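Local coordinates for polycyclic ketone monooxygenase (Myceliophthora thermophila, PDB 5MQ6), which uses FAD and NADPH to insert one oxygen atom next to the carbonyl of ketones, polycyclic ones above all, giving esters or lactones, at residues G486-A489 against V490-G493; D505-W508 against Q509-A513. All coordinates share one frame; numbering follows the deposited sequence.

Interaction 1. Residues G486-A489 against V490-G493; sequences GSPA and VRTG. With FAD (flavin-adenine dinucleotide), chain B.
Arg491 N bonds back to Ser487 O at 3.0 Å and almost straight, closing the first turn of the short helix 488-492, and at the far end Gly493, with positive phi, sends its N back to Val490 O and, weakly, to Ala489 O. The N-cap is Ser487. Its OG stands anti to the backbone N (chi1 174°) and accepts weak bonds from Ala489 N and from Val490 N, the latter at 3.3 Å; Asp505 OD1, outside this turn, holds the same hydroxyl. Val490 CG2 lies 3.8 Å from Ser487 CB, alongside the capping hydroxyl. Arg491 runs extended to CD, then bends at chi3 (60°), which brings the guanidinium back over Pro488 and toward Gly486. Pro488 CA sits over one face of the group, 3.6 Å from Arg491 NH2. Near the plane of the guanidinium, Arg491 NH1 gives a 3.0 Å bond to Gly486 O, approaching that carbonyl from above its plane rather than on a lone pair. A water donates to Gly486 O and accepts from Arg491 NH2, so the carbonyl is gripped twice. A leucine in place of Arg491 would probably leave Gly486 O without its direct donor and the water without one of its partners, freeing the helix entry to shift. At the helix C-terminus, Thr492 O accepts from adenine N6A of FAD in a nearly linear bond of 2.9 Å. Serine N-cap at one end, Schellman motif at the other: a short capped helix whose C-terminal carbonyl forms part of the FAD adenine site.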
ATOM      1  N   GLY A 486      -3.077   7.395  10.889  1.00 26.82           N
ATOM      2  CA  GLY A 486      -2.483   8.080   9.729  1.00 27.91           C
ATOM      3  C   GLY A 486      -1.253   8.937   9.983  1.00 24.67           C
ATOM      4  O   GLY A 486      -0.866   9.651   9.113  1.00 27.57           O
ATOM      5  N   SER A 487      -0.628   8.884  11.145  1.00 21.62           N
ATOM      6  CA  SER A 487       0.521   9.732  11.441  1.00 24.18           C
ATOM      7  C   SER A 487       1.595   9.446  10.420  1.00 24.31           C
ATOM      8  O   SER A 487       1.973   8.280  10.248  1.00 22.28           O
ATOM      9  CB  SER A 487       1.096   9.371  12.809  1.00 25.32           C
ATOM     10  OG  SER A 487       2.259  10.059  13.078  1.00 20.55           O
ATOM     11  N   PRO A 488       2.098  10.495   9.704  1.00 22.96           N
ATOM     12  CA  PRO A 488       3.211  10.115   8.829  1.00 22.34           C
ATOM     13  C   PRO A 488       4.424   9.561   9.589  1.00 21.56           C
ATOM     14  O   PRO A 488       5.173   8.801   9.032  1.00 23.56           O
ATOM     15  CB  PRO A 488       3.504  11.408   8.078  1.00 23.72           C
ATOM     16  CG  PRO A 488       2.172  12.150   8.058  1.00 21.87           C
ATOM     17  CD  PRO A 488       1.701  11.879   9.463  1.00 23.56           C
ATOM     18  N   ALA A 489       4.596   9.887  10.863  1.00 21.11           N
ATOM     19  CA  ALA A 489       5.715   9.417  11.654  1.00 22.22           C
ATOM     20  C   ALA A 489       5.558   7.917  11.958  1.00 24.81           C
ATOM     21  O   ALA A 489       6.492   7.077  11.732  1.00 26.63           O
ATOM     22  CB  ALA A 489       5.766  10.193  12.956  1.00 22.65           C
ATOM     23  N   VAL A 490       4.387   7.577  12.490  1.00 21.76           N
ATOM     24  CA  VAL A 490       4.153   6.176  12.817  1.00 23.87           C
ATOM     25  C   VAL A 490       4.214   5.342  11.577  1.00 22.62           C
ATOM     26  O   VAL A 490       4.837   4.301  11.576  1.00 23.93           O
ATOM     27  CB  VAL A 490       2.799   5.901  13.501  1.00 25.98           C
ATOM     28  CG1 VAL A 490       2.614   4.410  13.806  1.00 26.99           C
ATOM     29  CG2 VAL A 490       2.738   6.667  14.828  1.00 26.98           C
ATOM     30  N   ARG A 491       3.562   5.770  10.524  1.00 21.06           N
ATOM     31  CA  ARG A 491       3.580   4.966   9.351  1.00 24.01           C
ATOM     32  C   ARG A 491       4.969   4.731   8.748  1.00 24.69           C
ATOM     33  O   ARG A 491       5.220   3.731   8.147  1.00 28.37           O
ATOM     34  CB  ARG A 491       2.722   5.612   8.331  1.00 25.60           C
ATOM     35  CG  ARG A 491       2.757   4.841   7.031  1.00 29.91           C
ATOM     36  CD  ARG A 491       1.727   5.384   6.058  1.00 31.47           C
ATOM     37  NE  ARG A 491       1.930   6.807   5.718  1.00 32.53           N
ATOM     38  CZ  ARG A 491       1.279   7.840   6.252  1.00 28.00           C
ATOM     39  NH1 ARG A 491       0.368   7.636   7.219  1.00 29.27           N
ATOM     40  NH2 ARG A 491       1.543   9.094   5.793  1.00 21.84           N
ATOM     41  N   THR A 492       5.861   5.683   8.882  1.00 30.90           N
ATOM     42  CA  THR A 492       7.200   5.505   8.341  1.00 31.65           C
ATOM     43  C   THR A 492       8.143   4.893   9.336  1.00 29.95           C
ATOM     44  O   THR A 492       9.239   4.498   8.953  1.00 30.98           O
ATOM     45  CB  THR A 492       7.786   6.762   7.544  1.00 31.74           C
ATOM     46  OG1 THR A 492       8.980   7.310   8.071  1.00 36.92           O
ATOM     47  CG2 THR A 492       6.875   7.765   7.203  1.00 21.62           C
ATOM     48  N   GLY A 493       7.708   4.783  10.599  1.00 26.62           N
ATOM     49  CA  GLY A 493       8.508   4.129  11.624  1.00 28.28           C
ATOM     50  C   GLY A 493       9.650   5.033  12.170  1.00 31.48           C
ATOM     51  O   GLY A 493      10.682   4.528  12.650  1.00 27.38           O
TER
HETATM   52  PA  FAD B 700       7.139   1.305  -1.227  1.00 20.54           P
HETATM   53  O1A FAD B 700       6.593   0.611  -0.023  1.00 23.30           O
HETATM   54  O2A FAD B 700       7.147   0.626  -2.585  1.00 21.76           O
HETATM   55  O5B FAD B 700       8.653   1.733  -0.905  1.00 23.73           O
HETATM   56  C5B FAD B 700       8.954   2.369   0.292  1.00 21.99           C
HETATM   57  C4B FAD B 700      10.312   1.887   0.760  1.00 23.15           C
HETATM   58  O4B FAD B 700      10.684   2.724   1.871  1.00 21.89           O
HETATM   59  C3B FAD B 700      10.377   0.444   1.254  1.00 22.37           C
HETATM   60  O3B FAD B 700      11.522  -0.185   0.739  1.00 22.08           O
HETATM   61  C2B FAD B 700      10.485   0.582   2.747  1.00 23.45           C
HETATM   62  O2B FAD B 700      11.177  -0.489   3.343  1.00 24.39           O
HETATM   63  C1B FAD B 700      11.223   1.897   2.869  1.00 21.95           C
HETATM   64  N9A FAD B 700      11.082   2.505   4.169  1.00 20.15           N
HETATM   65  C8A FAD B 700       9.914   2.765   4.825  1.00 23.62           C
HETATM   66  N7A FAD B 700      10.215   3.291   6.008  1.00 21.85           N
HETATM   67  C5A FAD B 700      11.548   3.367   6.160  1.00 18.10           C
HETATM   68  C6A FAD B 700      12.450   3.875   7.209  1.00 16.87           C
HETATM   69  N6A FAD B 700      12.075   4.367   8.371  1.00 17.32           N
HETATM   70  N1A FAD B 700      13.716   3.822   6.884  1.00 17.27           N
HETATM   71  C2A FAD B 700      14.176   3.302   5.722  1.00 14.50           C
HETATM   72  N3A FAD B 700      13.467   2.818   4.728  1.00 15.44           N
HETATM   73  C4A FAD B 700      12.114   2.821   4.941  1.00 18.09           C
HETATM   74  N1  FAD B 700      -0.589  -1.084  -5.472  1.00 22.31           N
HETATM   75  C2  FAD B 700      -1.212  -0.836  -6.671  1.00 27.80           C
HETATM   76  O2  FAD B 700      -1.668   0.273  -6.918  1.00 24.38           O
HETATM   77  N3  FAD B 700      -1.331  -1.803  -7.591  1.00 32.47           N
HETATM   78  C4  FAD B 700      -0.844  -3.030  -7.343  1.00 38.50           C
HETATM   79  O4  FAD B 700      -0.977  -3.868  -8.225  1.00 48.87           O
HETATM   80  C4X FAD B 700      -0.161  -3.401  -6.092  1.00 36.42           C
HETATM   81  N5  FAD B 700       0.330  -4.650  -5.792  1.00 33.59           N
HETATM   82  C5X FAD B 700       0.934  -4.834  -4.592  1.00 32.50           C
HETATM   83  C6  FAD B 700       1.463  -6.166  -4.227  1.00 29.18           C
HETATM   84  C7  FAD B 700       2.098  -6.265  -2.899  1.00 35.98           C
HETATM   85  C7M FAD B 700       2.680  -7.577  -2.423  1.00 35.02           C
HETATM   86  C8  FAD B 700       2.187  -5.113  -1.955  1.00 37.43           C
HETATM   87  C8M FAD B 700       2.847  -5.201  -0.581  1.00 41.20           C
HETATM   88  C9  FAD B 700       1.670  -3.887  -2.327  1.00 35.71           C
HETATM   89  C9A FAD B 700       1.053  -3.710  -3.598  1.00 35.80           C
HETATM   90  N10 FAD B 700       0.525  -2.445  -3.908  1.00 29.98           N
HETATM   91  C10 FAD B 700      -0.063  -2.272  -5.164  1.00 27.45           C
HETATM   92  C1' FAD B 700       0.669  -1.275  -3.012  1.00 33.28           C
HETATM   93  C2' FAD B 700       2.148  -0.748  -3.229  1.00 32.49           C
HETATM   94  O2' FAD B 700       2.790  -0.624  -1.952  1.00 32.73           O
HETATM   95  C3' FAD B 700       2.254   0.587  -4.045  1.00 30.78           C
HETATM   96  O3' FAD B 700       1.671   0.393  -5.336  1.00 30.58           O
HETATM   97  C4' FAD B 700       3.673   1.108  -4.376  1.00 29.20           C
HETATM   98  O4' FAD B 700       4.658   0.059  -4.785  1.00 28.60           O
HETATM   99  C5' FAD B 700       4.215   1.939  -3.196  1.00 26.62           C
HETATM  100  O5' FAD B 700       5.335   2.727  -3.706  1.00 25.35           O
HETATM  101  P   FAD B 700       6.063   3.599  -2.551  1.00 23.91           P
HETATM  102  O1P FAD B 700       7.471   3.950  -3.158  1.00 25.67           O
HETATM  103  O2P FAD B 700       5.043   4.657  -2.108  1.00 26.20           O
HETATM  104  O3P FAD B 700       6.188   2.599  -1.250  1.00 22.70           O
HETATM  105  O   HOH W   1      -0.745  10.697   6.564  1.00 24.70           O

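Interaction 2. Residues D505-W508 against Q509-A513; sequences DDKW and QTHGA
Helix 504-511 ends here, and the contact is its last turns plus the exit through Gly512, whose positive phi takes the chain out of it. Asp505 and Gln509 form an i to i+4 pair on two levels. Gln509 N bonds to Asp505 O, and in the side chains Gln509 NE2 reaches Asp505 OD1 at 2.8 Å on its syn side, somewhat out of the carboxylate plane, while OD1 lies close to the plane of the Gln509 amide. The two flat groups are turned 58° against each other. With CG anti to its carbonyl carbon (chi1 -60°), Gln509 CG lies 3.2 Å from Asp505 O, and a bend at chi2 turns the amide to the carboxylate. Both polar ends have second partners: Asp505 OD1 takes the hydroxyl of Ser487, and Gln509 NE2 also donates to Gly484 O. Next, Asp506 O accepts twice, from Thr510 N and from Thr510 OG1 at 2.7 Å; a chi1 of 61° brings the hydroxyl to the carbonyl from above its plane. Lys507 O takes His511 N at 2.8 Å, while Gly512 N makes weak bonds to both Lys507 O and Trp508 O. The Lys507 and His511 side chains run to adjacent acids of helix 573-585, Lys507 NZ in a salt bridge with Glu576 and His511 NE2 hydrogen-bonded to Glu577. Past the glycine the chain crosses one face of the Trp508 indole: Ala513 CA makes a CH-pi contact 3.8 Å from the centroid of its six-membered ring, and Ala513 CB touches Trp508 CZ2 at 3.5 Å.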
ATOM      1  N   ASP A 505       4.157  13.231  15.747  1.00 25.10           N
ATOM      2  CA  ASP A 505       3.172  12.255  16.156  1.00 29.58           C
ATOM      3  C   ASP A 505       2.389  12.714  17.371  1.00 24.48           C
ATOM      4  O   ASP A 505       1.215  12.486  17.483  1.00 26.88           O
ATOM      5  CB  ASP A 505       3.778  10.866  16.391  1.00 32.69           C
ATOM      6  CG  ASP A 505       2.708   9.810  16.517  1.00 34.76           C
ATOM      7  OD1 ASP A 505       1.830   9.715  15.621  1.00 33.62           O
ATOM      8  OD2 ASP A 505       2.708   9.132  17.562  1.00 36.19           O
ATOM      9  N   ASP A 506       3.040  13.366  18.291  1.00 29.10           N
ATOM     10  CA  ASP A 506       2.316  13.905  19.444  1.00 30.03           C
ATOM     11  C   ASP A 506       1.293  14.927  18.995  1.00 29.68           C
ATOM     12  O   ASP A 506       0.134  14.861  19.402  1.00 25.65           O
ATOM     13  CB  ASP A 506       3.266  14.501  20.444  1.00 31.85           C
ATOM     14  CG  ASP A 506       4.210  13.456  21.051  1.00 31.03           C
ATOM     15  OD1 ASP A 506       3.898  12.238  21.069  1.00 39.06           O
ATOM     16  OD2 ASP A 506       5.302  13.865  21.509  1.00 45.11           O
ATOM     17  N   LYS A 507       1.682  15.835  18.093  1.00 29.46           N
ATOM     18  CA  LYS A 507       0.674  16.758  17.506  1.00 24.99           C
ATOM     19  C   LYS A 507      -0.506  15.970  16.904  1.00 23.33           C
ATOM     20  O   LYS A 507      -1.683  16.248  17.167  1.00 21.89           O
ATOM     21  CB  LYS A 507       1.312  17.602  16.422  1.00 26.37           C
ATOM     22  CG  LYS A 507       0.455  18.724  15.845  1.00 25.12           C
ATOM     23  CD  LYS A 507       1.158  19.438  14.711  1.00 23.09           C
ATOM     24  CE  LYS A 507       0.183  20.281  13.896  1.00 21.65           C
ATOM     25  NZ  LYS A 507       0.810  20.855  12.662  1.00 21.37           N
ATOM     26  N   TRP A 508      -0.195  14.982  16.085  1.00 23.33           N
ATOM     27  CA  TRP A 508      -1.206  14.206  15.403  1.00 23.62           C
ATOM     28  C   TRP A 508      -2.192  13.541  16.380  1.00 24.38           C
ATOM     29  O   TRP A 508      -3.384  13.546  16.170  1.00 28.06           O
ATOM     30  CB  TRP A 508      -0.517  13.061  14.657  1.00 26.36           C
ATOM     31  CG  TRP A 508      -1.245  12.662  13.455  1.00 25.41           C
ATOM     32  CD1 TRP A 508      -2.124  11.635  13.323  1.00 25.88           C
ATOM     33  CD2 TRP A 508      -1.137  13.293  12.166  1.00 23.22           C
ATOM     34  NE1 TRP A 508      -2.562  11.565  12.014  1.00 24.33           N
ATOM     35  CE2 TRP A 508      -1.951  12.550  11.279  1.00 20.91           C
ATOM     36  CE3 TRP A 508      -0.381  14.359  11.673  1.00 22.95           C
ATOM     37  CZ2 TRP A 508      -2.064  12.861   9.974  1.00 18.91           C
ATOM     38  CZ3 TRP A 508      -0.506  14.663  10.328  1.00 23.60           C
ATOM     39  CH2 TRP A 508      -1.321  13.932   9.511  1.00 19.73           C
ATOM     40  N   GLN A 509      -1.651  12.926  17.430  1.00 25.12           N
ATOM     41  CA  GLN A 509      -2.458  12.154  18.399  1.00 26.56           C
ATOM     42  C   GLN A 509      -3.248  13.093  19.335  1.00 27.63           C
ATOM     43  O   GLN A 509      -4.360  12.772  19.703  1.00 25.22           O
ATOM     44  CB  GLN A 509      -1.585  11.247  19.228  1.00 22.27           C
ATOM     45  CG  GLN A 509      -0.750  10.180  18.550  1.00 28.15           C
ATOM     46  CD  GLN A 509      -1.493   9.432  17.448  1.00 33.02           C
ATOM     47  OE1 GLN A 509      -2.674   9.170  17.589  1.00 35.04           O
ATOM     48  NE2 GLN A 509      -0.800   9.102  16.357  1.00 31.38           N
ATOM     49  N   THR A 510      -2.665  14.234  19.689  1.00 27.41           N
ATOM     50  CA  THR A 510      -3.253  15.133  20.622  1.00 28.16           C
ATOM     51  C   THR A 510      -4.197  16.110  20.017  1.00 31.83           C
ATOM     52  O   THR A 510      -5.243  16.317  20.564  1.00 34.29           O
ATOM     53  CB  THR A 510      -2.207  15.943  21.406  1.00 34.82           C
ATOM     54  OG1 THR A 510      -1.441  16.738  20.487  1.00 49.08           O
ATOM     55  CG2 THR A 510      -1.254  15.046  22.187  1.00 28.49           C
ATOM     56  N   HIS A 511      -3.830  16.752  18.909  1.00 31.10           N
ATOM     57  CA  HIS A 511      -4.648  17.772  18.277  1.00 31.58           C
ATOM     58  C   HIS A 511      -5.457  17.199  17.099  1.00 33.65           C
ATOM     59  O   HIS A 511      -6.488  17.805  16.676  1.00 32.39           O
ATOM     60  CB  HIS A 511      -3.714  18.912  17.844  1.00 30.83           C
ATOM     61  CG  HIS A 511      -4.283  19.888  16.825  1.00 44.18           C
ATOM     62  ND1 HIS A 511      -5.221  20.868  17.143  1.00 40.59           N
ATOM     63  CD2 HIS A 511      -3.946  20.106  15.519  1.00 37.68           C
ATOM     64  CE1 HIS A 511      -5.505  21.569  16.057  1.00 47.17           C
ATOM     65  NE2 HIS A 511      -4.738  21.137  15.064  1.00 46.51           N
ATOM     66  N   GLY A 512      -5.019  16.053  16.575  1.00 29.19           N
ATOM     67  CA  GLY A 512      -5.676  15.412  15.421  1.00 27.03           C
ATOM     68  C   GLY A 512      -4.884  15.628  14.135  1.00 27.48           C
ATOM     69  O   GLY A 512      -3.997  16.514  14.035  1.00 24.74           O
ATOM     70  N   ALA A 513      -5.251  14.878  13.099  1.00 25.85           N
ATOM     71  CA  ALA A 513      -4.590  15.022  11.818  1.00 21.62           C
ATOM     72  C   ALA A 513      -4.620  16.474  11.375  1.00 18.74           C
ATOM     73  O   ALA A 513      -5.665  17.158  11.466  1.00 19.93           O
ATOM     74  CB  ALA A 513      -5.222  14.124  10.779  1.00 22.04           C
TER

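Overall arrangement
Interactions 1 and 2 follow each other along the chain, their centres 11 Å apart, and they meet where the start of helix 488-492 packs against helix 504-511. The join is polar at its heart: Ser487 OG lies 2.6 Å from Asp505 OD1, so the N-cap of one helix meets the carboxylate that also takes Gln509. Val490 CG2 closes on Asp505 OD1 at 3.3 Å, and Trp508 CZ2 lies 3.5 Å from Gly486 O, the carbonyl Arg491 grips. Interaction 1 touches FAD directly; interaction 2 stands behind it, the Asp505 side chain about 13 Å from the cofactor.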